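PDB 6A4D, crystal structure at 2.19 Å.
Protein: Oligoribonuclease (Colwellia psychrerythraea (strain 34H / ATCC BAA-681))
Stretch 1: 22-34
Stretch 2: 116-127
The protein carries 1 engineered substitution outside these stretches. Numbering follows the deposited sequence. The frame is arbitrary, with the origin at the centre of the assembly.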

# COMPACT_ATOMS: atom_id res chain seq x y z
N GLU A 22 13.66 6.57 2.06
CA GLU A 22 13.11 7.76 1.43
C GLU A 22 13.44 7.80 -0.07
O GLU A 22 14.59 7.98 -0.45
CB GLU A 22 13.59 9.01 2.18
CG GLU A 22 12.55 9.55 3.16
CD GLU A 22 11.21 9.87 2.47
OE1 GLU A 22 11.25 10.27 1.25
OE2 GLU A 22 10.12 9.69 3.11
N PRO A 23 12.43 7.61 -0.93
CA PRO A 23 12.76 7.54 -2.35
C PRO A 23 13.31 8.84 -2.91
O PRO A 23 14.03 8.81 -3.92
CB PRO A 23 11.41 7.25 -3.00
CG PRO A 23 10.55 6.70 -1.94
CD PRO A 23 10.99 7.39 -0.70
N VAL A 24 12.96 9.97 -2.27
CA VAL A 24 13.48 11.28 -2.66
C VAL A 24 15.02 11.24 -2.79
O VAL A 24 15.55 11.62 -3.83
CB VAL A 24 12.95 12.40 -1.74
CG1 VAL A 24 13.62 13.74 -2.02
CG2 VAL A 24 11.43 12.55 -1.91
N GLU A 25 15.69 10.65 -1.80
CA GLU A 25 17.17 10.55 -1.77
C GLU A 25 17.72 9.19 -2.10
O GLU A 25 18.84 9.11 -2.58
CB GLU A 25 17.70 10.86 -0.35
CG GLU A 25 17.00 11.96 0.43
CD GLU A 25 17.06 13.31 -0.27
OE1 GLU A 25 17.67 13.42 -1.36
OE2 GLU A 25 16.50 14.28 0.28
N ASP A 26 17.00 8.12 -1.75
CA ASP A 26 17.48 6.73 -1.87
C ASP A 26 17.14 6.05 -3.18
O ASP A 26 16.19 6.38 -3.83
CB ASP A 26 16.91 5.87 -0.71
CG ASP A 26 17.34 6.40 0.63
OD1 ASP A 26 18.52 6.83 0.72
OD2 ASP A 26 16.52 6.47 1.57
N VAL A 27 17.94 5.05 -3.50
CA VAL A 27 17.96 4.35 -4.78
C VAL A 27 17.86 2.85 -4.53
O VAL A 27 18.02 2.39 -3.40
CB VAL A 27 19.27 4.61 -5.58
CG1 VAL A 27 19.35 6.06 -5.97
CG2 VAL A 27 20.51 4.23 -4.81
N ILE A 28 17.58 2.11 -5.60
CA ILE A 28 17.33 0.68 -5.50
C ILE A 28 18.63 -0.11 -5.62
O ILE A 28 19.41 0.11 -6.57
CB ILE A 28 16.38 0.21 -6.61
CG1 ILE A 28 15.07 0.94 -6.50
CG2 ILE A 28 16.21 -1.30 -6.55
CD1 ILE A 28 14.22 0.70 -7.72
N LEU A 29 18.82 -1.05 -4.69
CA LEU A 29 20.00 -1.95 -4.74
C LEU A 29 19.76 -3.34 -5.32
O LEU A 29 20.67 -3.93 -5.90
CB LEU A 29 20.62 -2.07 -3.35
CG LEU A 29 21.15 -0.73 -2.83
CD1 LEU A 29 21.72 -0.93 -1.45
CD2 LEU A 29 22.20 -0.17 -3.79
N GLU A 30 18.54 -3.85 -5.19
CA GLU A 30 18.23 -5.22 -5.61
C GLU A 30 16.77 -5.34 -5.94
O GLU A 30 15.95 -4.67 -5.32
CB GLU A 30 18.53 -6.20 -4.47
CG GLU A 30 18.76 -7.64 -4.90
CD GLU A 30 18.81 -8.61 -3.72
OE1 GLU A 30 18.38 -8.29 -2.59
OE2 GLU A 30 19.26 -9.75 -3.93
N ILE A 31 16.47 -6.21 -6.90
CA ILE A 31 15.12 -6.59 -7.21
C ILE A 31 15.01 -8.12 -7.44
O ILE A 31 15.87 -8.75 -8.06
CB ILE A 31 14.58 -5.74 -8.42
CG1 ILE A 31 13.14 -6.12 -8.75
CG2 ILE A 31 15.44 -5.87 -9.68
CD1 ILE A 31 12.46 -5.09 -9.61
N ALA A 32 13.98 -8.72 -6.87
CA ALA A 32 13.63 -10.14 -7.13
C ALA A 32 12.12 -10.23 -7.39
O ALA A 32 11.36 -9.44 -6.81
CB ALA A 32 14.03 -11.01 -5.94
N ILE A 33 11.71 -11.12 -8.29
CA ILE A 33 10.29 -11.28 -8.65
C ILE A 33 9.93 -12.78 -8.63
O ILE A 33 10.68 -13.61 -9.15
CB ILE A 33 9.95 -10.72 -10.06
CG1 ILE A 33 10.39 -9.26 -10.25
CG2 ILE A 33 8.45 -10.88 -10.41
CD1 ILE A 33 10.57 -8.91 -11.72
N ILE A 34 8.78 -13.12 -8.06
CA ILE A 34 8.22 -14.47 -8.17
C ILE A 34 6.79 -14.35 -8.67
O ILE A 34 6.04 -13.47 -8.27
CB ILE A 34 8.31 -15.20 -6.83
CG1 ILE A 34 9.78 -15.52 -6.57
CG2 ILE A 34 7.44 -16.46 -6.81
CD1 ILE A 34 10.09 -16.36 -5.37
N ARG A 116 6.57 0.07 -3.92
CA ARG A 116 5.94 0.62 -5.11
C ARG A 116 6.31 2.09 -5.29
O ARG A 116 6.33 2.59 -6.40
CB ARG A 116 4.43 0.41 -5.02
CG ARG A 116 3.57 1.02 -6.10
CD ARG A 116 2.22 0.30 -6.11
NE ARG A 116 1.73 0.31 -7.46
CZ ARG A 116 0.94 -0.56 -8.03
NH1 ARG A 116 0.40 -1.58 -7.39
NH2 ARG A 116 0.62 -0.33 -9.29
N ARG A 117 6.61 2.75 -4.19
CA ARG A 117 7.19 4.10 -4.23
C ARG A 117 8.49 4.21 -5.03
O ARG A 117 8.70 5.17 -5.79
CB ARG A 117 7.49 4.60 -2.83
CG ARG A 117 6.29 4.90 -1.99
CD ARG A 117 6.72 5.18 -0.54
NE ARG A 117 7.18 6.57 -0.33
CZ ARG A 117 7.91 6.99 0.71
NH1 ARG A 117 8.34 6.14 1.64
NH2 ARG A 117 8.24 8.27 0.79
N PHE A 118 9.42 3.28 -4.80
CA PHE A 118 10.67 3.30 -5.50
C PHE A 118 10.41 2.80 -6.93
O PHE A 118 11.04 3.28 -7.88
CB PHE A 118 11.70 2.38 -4.84
CG PHE A 118 12.30 2.93 -3.59
CD1 PHE A 118 11.60 2.89 -2.38
CD2 PHE A 118 13.60 3.42 -3.59
CE1 PHE A 118 12.17 3.41 -1.20
CE2 PHE A 118 14.19 3.92 -2.41
CZ PHE A 118 13.47 3.90 -1.21
N ILE A 119 9.52 1.80 -7.10
CA ILE A 119 9.25 1.26 -8.43
C ILE A 119 8.66 2.39 -9.28
O ILE A 119 9.08 2.60 -10.43
CB ILE A 119 8.27 0.07 -8.41
CG1 ILE A 119 8.89 -1.14 -7.70
CG2 ILE A 119 7.82 -0.33 -9.82
CD1 ILE A 119 9.79 -1.98 -8.53
N ASN A 120 7.72 3.12 -8.70
CA ASN A 120 7.08 4.21 -9.38
C ASN A 120 8.08 5.30 -9.78
O ASN A 120 8.08 5.69 -10.90
CB ASN A 120 5.93 4.82 -8.55
CG ASN A 120 5.47 6.19 -9.08
OD1 ASN A 120 6.18 7.20 -8.93
ND2 ASN A 120 4.31 6.22 -9.68
N LYS A 121 8.90 5.80 -8.86
CA LYS A 121 9.98 6.78 -9.25
C LYS A 121 10.98 6.30 -10.30
O LYS A 121 11.20 6.96 -11.30
CB LYS A 121 10.75 7.24 -8.03
CG LYS A 121 11.66 8.41 -8.30
CD LYS A 121 12.15 9.03 -7.01
CE LYS A 121 13.30 9.98 -7.31
NZ LYS A 121 13.72 10.78 -6.12
N TYR A 122 11.59 5.15 -10.06
CA TYR A 122 12.76 4.71 -10.78
C TYR A 122 12.56 3.68 -11.88
O TYR A 122 13.48 3.46 -12.68
CB TYR A 122 13.75 4.11 -9.80
CG TYR A 122 14.28 5.09 -8.76
CD1 TYR A 122 15.14 6.13 -9.15
CD2 TYR A 122 13.92 4.99 -7.42
CE1 TYR A 122 15.66 7.02 -8.23
CE2 TYR A 122 14.41 5.90 -6.49
CZ TYR A 122 15.30 6.90 -6.90
OH TYR A 122 15.82 7.80 -6.01
N MET A 123 11.40 3.01 -11.89
CA MET A 123 11.08 1.97 -12.90
C MET A 123 9.62 2.11 -13.35
O MET A 123 8.86 1.15 -13.34
CB MET A 123 11.27 0.59 -12.31
CG MET A 123 12.64 0.30 -11.68
SD MET A 123 12.69 -1.27 -10.72
CE MET A 123 12.84 -2.51 -12.02
N PRO A 124 9.21 3.33 -13.74
CA PRO A 124 7.78 3.48 -14.06
C PRO A 124 7.21 2.50 -15.18
O PRO A 124 6.01 2.06 -15.11
CB PRO A 124 7.66 4.98 -14.43
CG PRO A 124 9.04 5.39 -14.81
CD PRO A 124 9.97 4.58 -13.99
N ASP A 125 8.07 2.09 -16.14
CA ASP A 125 7.65 1.14 -17.20
C ASP A 125 7.29 -0.20 -16.62
O ASP A 125 6.32 -0.83 -17.04
CB ASP A 125 8.74 0.90 -18.25
CG ASP A 125 9.09 2.17 -19.07
OD1 ASP A 125 8.32 3.17 -19.06
OD2 ASP A 125 10.16 2.17 -19.71
N PHE A 126 8.07 -0.64 -15.65
CA PHE A 126 7.72 -1.87 -14.94
C PHE A 126 6.44 -1.67 -14.11
O PHE A 126 5.54 -2.52 -14.16
CB PHE A 126 8.91 -2.31 -14.16
CG PHE A 126 8.72 -3.55 -13.39
CD1 PHE A 126 8.43 -4.75 -14.04
CD2 PHE A 126 8.84 -3.54 -12.02
CE1 PHE A 126 8.27 -5.93 -13.33
CE2 PHE A 126 8.69 -4.73 -11.30
CZ PHE A 126 8.41 -5.92 -11.95
N GLU A 127 6.27 -0.51 -13.47
CA GLU A 127 5.06 -0.27 -12.67
C GLU A 127 3.79 -0.37 -13.51
O GLU A 127 2.69 -0.76 -12.99
CB GLU A 127 5.05 1.09 -11.94
CG GLU A 127 4.15 1.05 -10.70
CD GLU A 127 3.67 2.40 -10.22
OE1 GLU A 127 2.85 2.40 -9.26
OE2 GLU A 127 4.10 3.44 -10.79
O HOH W 1 16.31 11.36 -6.58

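The apolar centre sets the isoleucines of the strand, Ile28, Ile31 and Ile33, against Phe118, Ile119, Met123 and Phe126. Strand 28-34 crosses helix 116-122 at 107° between their N-to-C directions, with the axes 10.7 Å apart at closest approach, a gap that side chains must fill. Ile31 and Ile33, two apart in the strand, both point toward the second stretch, as alternation dictates. Ile31, extended with both chi angles t, places CD1 3.6 Å from Met123 CE and 4.2 Å from Ile119 CD1; Ile33 CD1 lies 3.7 Å from Phe126 CZ. Met123, between the two helices, points toward the strand, and its unbranched chain meets two isoleucines: CE reaches Ile31 CD1 as above, and SD lies 3.9 Å from Ile28 CD1. Ile28 starts sideways, but its end comes nearer, and its CG1 sits 4.0 Å from Phe118 CB.

Before the strand, Pro23 takes over the packing. Its compact ring lies over the face of Phe118, CG 4.1 Å from the ring centroid in a CH-pi contact, and each is the residue of its stretch with the most area covered by the other stretch. Pro23 CD also lies over one face of the Arg117 guanidinium, 3.2 Å from NH2.

Farther out, the helix reads the loop through its backbone carbonyls. Tyr122 OH donates to Asp26 O at 2.6 Å, while Val27 CG1 packs 4.2 Å from Tyr122 CZ, so one aromatic serves both apolar and polar needs. Lys121, all four chi angles t, reaches out from the exposed side of the helix to donate from NZ to Pro23 O at 3.0 Å; a water accepts from NZ and donates to Val24 O. The loop is held in shape by Asp26, whose OD2 accepts from Glu22 N at 2.9 Å. At the partly exposed edge, Arg117 NH2 meets Glu22 OE2 at 3.3 Å, a salt bridge whose hydrogen bond is weak but nearly straight.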